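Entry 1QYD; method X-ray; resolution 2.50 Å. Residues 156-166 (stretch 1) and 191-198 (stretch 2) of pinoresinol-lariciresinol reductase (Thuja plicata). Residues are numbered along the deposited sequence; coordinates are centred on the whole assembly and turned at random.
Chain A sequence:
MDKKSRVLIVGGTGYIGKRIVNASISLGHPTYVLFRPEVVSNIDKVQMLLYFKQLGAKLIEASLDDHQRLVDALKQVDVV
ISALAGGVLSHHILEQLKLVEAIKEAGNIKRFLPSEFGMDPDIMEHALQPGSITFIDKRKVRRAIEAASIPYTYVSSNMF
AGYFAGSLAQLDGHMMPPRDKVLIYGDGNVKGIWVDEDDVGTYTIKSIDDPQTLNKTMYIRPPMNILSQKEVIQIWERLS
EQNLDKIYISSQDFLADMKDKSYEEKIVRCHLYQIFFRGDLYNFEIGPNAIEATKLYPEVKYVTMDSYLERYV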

ATOM      1  N   SER A 156      -7.803  21.074   4.473  1.00 13.35           N
ATOM      2  CA  SER A 156      -6.482  21.197   3.838  1.00 13.43           C
ATOM      3  C   SER A 156      -5.818  22.343   4.586  1.00  9.82           C
ATOM      4  O   SER A 156      -6.241  23.495   4.525  1.00  8.63           O
ATOM      5  N   SER A 157      -4.806  21.988   5.364  1.00  9.41           N
ATOM      6  CA  SER A 157      -4.255  22.877   6.364  1.00  8.69           C
ATOM      7  C   SER A 157      -2.768  23.209   6.247  1.00 10.56           C
ATOM      8  O   SER A 157      -2.213  23.996   7.000  1.00  4.92           O
ATOM      9  N   ASN A 158      -2.126  22.550   5.289  1.00 16.29           N
ATOM     10  CA  ASN A 158      -0.742  22.741   4.849  1.00 19.04           C
ATOM     11  C   ASN A 158       0.415  22.248   5.725  1.00 20.16           C
ATOM     12  O   ASN A 158       0.415  21.076   6.123  1.00 26.48           O
ATOM     13  N   MET A 159       1.446  23.048   6.009  1.00 17.99           N
ATOM     14  CA  MET A 159       2.601  22.552   6.721  1.00 15.18           C
ATOM     15  C   MET A 159       2.468  22.844   8.177  1.00 13.59           C
ATOM     16  O   MET A 159       2.150  23.978   8.545  1.00 11.91           O
ATOM     17  N   PHE A 160       2.698  21.807   8.997  1.00  9.99           N
ATOM     18  CA  PHE A 160       2.676  22.030  10.430  1.00 13.42           C
ATOM     19  C   PHE A 160       4.049  22.622  10.697  1.00 12.34           C
ATOM     20  O   PHE A 160       5.061  22.142  10.200  1.00 17.15           O
ATOM     21  N   ALA A 161       4.105  23.715  11.441  1.00 11.11           N
ATOM     22  CA  ALA A 161       5.349  24.404  11.715  1.00  7.73           C
ATOM     23  C   ALA A 161       6.378  23.555  12.467  1.00 11.47           C
ATOM     24  O   ALA A 161       7.567  23.602  12.182  1.00 13.09           O
ATOM     25  N   GLY A 162       5.956  22.691  13.389  1.00 13.02           N
ATOM     26  CA  GLY A 162       6.861  21.782  14.072  1.00 11.86           C
ATOM     27  C   GLY A 162       7.268  20.573  13.256  1.00 10.86           C
ATOM     28  O   GLY A 162       7.648  19.543  13.800  1.00 12.69           O
ATOM     29  N   TYR A 163       7.171  20.663  11.945  1.00 13.44           N
ATOM     30  CA  TYR A 163       7.572  19.585  11.064  1.00 12.53           C
ATOM     31  C   TYR A 163       8.409  20.173   9.946  1.00 18.23           C
ATOM     32  O   TYR A 163       9.262  19.480   9.396  1.00 18.97           O
ATOM     33  N   PHE A 164       8.145  21.435   9.569  1.00 18.11           N
ATOM     34  CA  PHE A 164       8.900  22.062   8.501  1.00 21.81           C
ATOM     35  C   PHE A 164       9.646  23.303   8.962  1.00 21.58           C
ATOM     36  O   PHE A 164      10.677  23.609   8.389  1.00 19.96           O
ATOM     37  N   ALA A 165       9.209  24.042   9.975  1.00 21.60           N
ATOM     38  CA  ALA A 165       9.954  25.201  10.477  1.00 27.66           C
ATOM     39  C   ALA A 165      10.879  24.887  11.638  1.00 30.68           C
ATOM     40  O   ALA A 165      11.680  25.698  12.117  1.00 31.23           O
ATOM     41  N   GLY A 166      10.653  23.677  12.155  1.00 34.36           N
ATOM     42  CA  GLY A 166      11.460  23.102  13.212  1.00 27.57           C
ATOM     43  C   GLY A 166      12.766  22.748  12.571  1.00 22.44           C
ATOM     44  O   GLY A 166      13.776  23.356  12.865  1.00 20.15           O
ATOM     45  N   LYS A 191       6.492  30.329  -2.465  1.00 19.49           N
ATOM     46  CA  LYS A 191       5.710  30.449  -1.256  1.00 18.71           C
ATOM     47  C   LYS A 191       5.096  29.152  -0.739  1.00 20.73           C
ATOM     48  O   LYS A 191       4.651  28.273  -1.485  1.00 21.17           O
ATOM     49  N   GLY A 192       5.153  29.069   0.593  1.00 19.28           N
ATOM     50  CA  GLY A 192       4.616  27.970   1.381  1.00 16.94           C
ATOM     51  C   GLY A 192       3.759  28.516   2.529  1.00 15.54           C
ATOM     52  O   GLY A 192       3.706  29.731   2.780  1.00 12.55           O
ATOM     53  N   ILE A 193       3.036  27.637   3.229  1.00  5.04           N
ATOM     54  CA  ILE A 193       2.178  28.093   4.305  1.00  2.00           C
ATOM     55  C   ILE A 193       2.569  27.231   5.473  1.00  2.00           C
ATOM     56  O   ILE A 193       2.842  26.051   5.328  1.00  8.98           O
ATOM     57  N   TRP A 194       2.645  27.796   6.657  1.00  2.00           N
ATOM     58  CA  TRP A 194       3.209  27.092   7.776  1.00  2.00           C
ATOM     59  C   TRP A 194       2.231  27.315   8.932  1.00  7.30           C
ATOM     60  O   TRP A 194       1.914  28.492   9.174  1.00  9.75           O
ATOM     61  N   VAL A 195       1.687  26.272   9.632  1.00  5.21           N
ATOM     62  CA  VAL A 195       0.683  26.452  10.695  1.00  3.50           C
ATOM     63  C   VAL A 195       0.914  25.681  12.000  1.00  5.73           C
ATOM     64  O   VAL A 195       1.244  24.500  12.047  1.00  2.00           O
ATOM     65  N   ASP A 196       0.746  26.378  13.123  1.00 12.96           N
ATOM     66  CA  ASP A 196       0.929  25.774  14.433  1.00 19.17           C
ATOM     67  C   ASP A 196      -0.126  24.704  14.550  1.00 23.22           C
ATOM     68  O   ASP A 196      -1.278  24.888  14.139  1.00 31.63           O
ATOM     69  N   GLU A 197       0.320  23.569  15.073  1.00 20.13           N
ATOM     70  CA  GLU A 197      -0.544  22.413  15.239  1.00 15.98           C
ATOM     71  C   GLU A 197      -1.801  22.678  16.070  1.00 17.11           C
ATOM     72  O   GLU A 197      -2.852  22.069  15.849  1.00 20.02           O
ATOM     73  N   ASP A 198      -1.720  23.625  17.001  1.00  8.09           N
ATOM     74  CA  ASP A 198      -2.882  24.043  17.728  1.00  7.96           C
ATOM     75  C   ASP A 198      -3.744  24.946  16.863  1.00 11.55           C
ATOM     76  O   ASP A 198      -4.953  24.905  17.038  1.00 13.93           O
TER

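Parallel strands join through their backbones, but side chains decide how the two faces of the sheet are filled, and pinoresinol-lariciresinol reductase offers a compact example. Lys-191 makes no contact across the pair. At Gly-192 the absence of a side chain matters: an ideal CB would lie 2.9 Å from Met-159 CE, so the methionine tip occupies that space. Ile-193 (m, t) points sideways, with its CG2 packing against Asn-158; its carbonyl accepts a weak hydrogen bond from Met-159 N (3.4 Å to Ile-193 O).

Trp-194 (chi1 m) shares a face with its bridge partner Met-159 (m, t, m). The thioether lies over the indole, with Met-159 SD 4.1 Å and CE 3.7 Å from the centroid of the Trp-194 six-membered ring, while Phe-164 CB approaches Trp-194 CZ3 at 3.3 Å. Indole NE1 is satisfied elsewhere in the structure.

Val-195 (t) projects to the other face, with Phe-160, and its CG2 meets Ser-157 O at 3.7 Å. Its backbone binds both ways: Val-195 N to Met-159 O, 2.6 Å, and Ala-161 N to Val-195 O, 3.0 Å. Asp-196 points away. Glu-197 (chi1 m) starts sideways but curls back, its CG 3.9 Å from Phe-160 CB and its OE2 accepting a weak hydrogen bond from Gly-162 N at 3.3 Å. Asp-198 is out of reach.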

ATOM      1  CB  SER A 156      -6.643  21.560   2.406  1.00 16.08           C
ATOM      2  OG  SER A 156      -5.379  21.335   1.847  1.00 18.83           O
ATOM      3  CB  SER A 157      -4.586  22.225   7.684  1.00  5.87           C
ATOM      4  OG  SER A 157      -3.892  20.986   7.806  1.00  8.24           O
ATOM      5  CB  ASN A 158      -0.566  24.249   4.494  1.00 17.96           C
ATOM      6  CG  ASN A 158      -1.505  24.698   3.362  1.00 23.68           C
ATOM      7  OD1 ASN A 158      -2.297  25.649   3.495  1.00 24.33           O
ATOM      8  ND2 ASN A 158      -1.448  23.991   2.228  1.00 11.66           N
ATOM      9  CB  MET A 159       3.907  23.195   6.230  1.00 15.77           C
ATOM     10  CG  MET A 159       4.334  22.747   4.838  1.00 13.26           C
ATOM     11  SD  MET A 159       5.919  23.440   4.332  1.00 21.01           S
ATOM     12  CE  MET A 159       5.298  25.008   3.859  1.00  7.84           C
ATOM     13  CB  PHE A 160       2.518  20.725  11.249  1.00 15.61           C
ATOM     14  CG  PHE A 160       1.338  19.804  10.926  1.00 14.01           C
ATOM     15  CD1 PHE A 160       0.059  20.305  10.667  1.00 14.59           C
ATOM     16  CD2 PHE A 160       1.569  18.425  10.848  1.00 12.75           C
ATOM     17  CE1 PHE A 160      -0.961  19.408  10.323  1.00 22.33           C
ATOM     18  CE2 PHE A 160       0.546  17.543  10.505  1.00  7.62           C
ATOM     19  CZ  PHE A 160      -0.721  18.032  10.239  1.00  5.78           C
ATOM     20  CB  ALA A 161       4.964  25.620  12.476  1.00  8.26           C
ATOM     21  CB  TYR A 163       6.362  18.916  10.455  1.00 12.52           C
ATOM     22  CG  TYR A 163       6.193  17.498  10.929  1.00 16.74           C
ATOM     23  CD1 TYR A 163       7.062  16.503  10.493  1.00 23.72           C
ATOM     24  CD2 TYR A 163       5.181  17.201  11.838  1.00 24.12           C
ATOM     25  CE1 TYR A 163       6.919  15.204  10.980  1.00 32.89           C
ATOM     26  CE2 TYR A 163       5.023  15.907  12.331  1.00 27.62           C
ATOM     27  CZ  TYR A 163       5.898  14.930  11.893  1.00 32.29           C
ATOM     28  OH  TYR A 163       5.749  13.662  12.366  1.00 32.81           O
ATOM     29  CB  PHE A 164       7.941  22.378   7.295  1.00 18.56           C
ATOM     30  CG  PHE A 164       7.544  21.097   6.551  1.00 16.61           C
ATOM     31  CD1 PHE A 164       6.294  20.494   6.785  1.00 19.22           C
ATOM     32  CD2 PHE A 164       8.464  20.456   5.720  1.00 11.60           C
ATOM     33  CE1 PHE A 164       5.981  19.261   6.210  1.00  5.45           C
ATOM     34  CE2 PHE A 164       8.152  19.226   5.150  1.00  9.53           C
ATOM     35  CZ  PHE A 164       6.913  18.631   5.399  1.00  8.54           C
ATOM     36  CB  ALA A 165       9.042  26.285  10.986  1.00 25.09           C
ATOM     37  CB  LYS A 191       4.638  31.485  -1.536  1.00 14.42           C
ATOM     38  CG  LYS A 191       5.266  32.864  -1.781  1.00 13.04           C
ATOM     39  CD  LYS A 191       5.705  33.457  -0.472  1.00 11.87           C
ATOM     40  CE  LYS A 191       6.145  34.851  -0.777  1.00 18.39           C
ATOM     41  NZ  LYS A 191       6.059  35.638   0.439  1.00 23.80           N
ATOM     42  CB  ILE A 193       0.679  27.935   3.848  1.00  2.68           C
ATOM     43  CG1 ILE A 193       0.454  28.851   2.662  1.00  2.00           C
ATOM     44  CG2 ILE A 193      -0.310  28.334   4.937  1.00  2.00           C
ATOM     45  CD1 ILE A 193      -0.907  28.716   2.061  1.00  2.89           C
ATOM     46  CB  TRP A 194       4.596  27.710   8.029  1.00 11.33           C
ATOM     47  CG  TRP A 194       5.587  27.836   6.856  1.00  8.71           C
ATOM     48  CD1 TRP A 194       5.420  28.790   5.878  1.00 11.26           C
ATOM     49  CD2 TRP A 194       6.700  27.076   6.626  1.00  8.28           C
ATOM     50  NE1 TRP A 194       6.388  28.643   5.018  1.00  7.47           N
ATOM     51  CE2 TRP A 194       7.166  27.641   5.431  1.00  7.24           C
ATOM     52  CE3 TRP A 194       7.401  26.024   7.206  1.00 11.44           C
ATOM     53  CZ2 TRP A 194       8.315  27.171   4.805  1.00  4.89           C
ATOM     54  CZ3 TRP A 194       8.566  25.550   6.578  1.00  8.33           C
ATOM     55  CH2 TRP A 194       9.019  26.113   5.389  1.00  6.86           C
ATOM     56  CB  VAL A 195      -0.753  26.089  10.166  1.00  7.60           C
ATOM     57  CG1 VAL A 195      -1.816  26.506  11.174  1.00  7.98           C
ATOM     58  CG2 VAL A 195      -1.106  26.898   8.921  1.00  9.55           C
ATOM     59  CB  ASP A 196       0.751  26.827  15.528  1.00 19.08           C
ATOM     60  CG  ASP A 196       0.803  26.355  16.985  1.00 23.60           C
ATOM     61  OD1 ASP A 196       1.471  25.361  17.295  1.00 26.24           O
ATOM     62  OD2 ASP A 196       0.173  27.009  17.829  1.00 19.66           O
ATOM     63  CB  GLU A 197       0.265  21.314  15.849  1.00 10.07           C
ATOM     64  CG  GLU A 197       1.420  20.906  14.945  1.00 11.87           C
ATOM     65  CD  GLU A 197       2.774  21.523  15.267  1.00  9.69           C
ATOM     66  OE1 GLU A 197       2.879  22.609  15.833  1.00  3.23           O
ATOM     67  OE2 GLU A 197       3.753  20.862  14.950  1.00 25.07           O
ATOM     68  CB  ASP A 198      -2.535  24.826  18.975  1.00  6.94           C
ATOM     69  CG  ASP A 198      -1.773  24.145  20.101  1.00 19.10           C
ATOM     70  OD1 ASP A 198      -1.691  24.813  21.135  1.00 26.24           O
ATOM     71  OD2 ASP A 198      -1.251  23.025  19.979  1.00 18.73           O
TER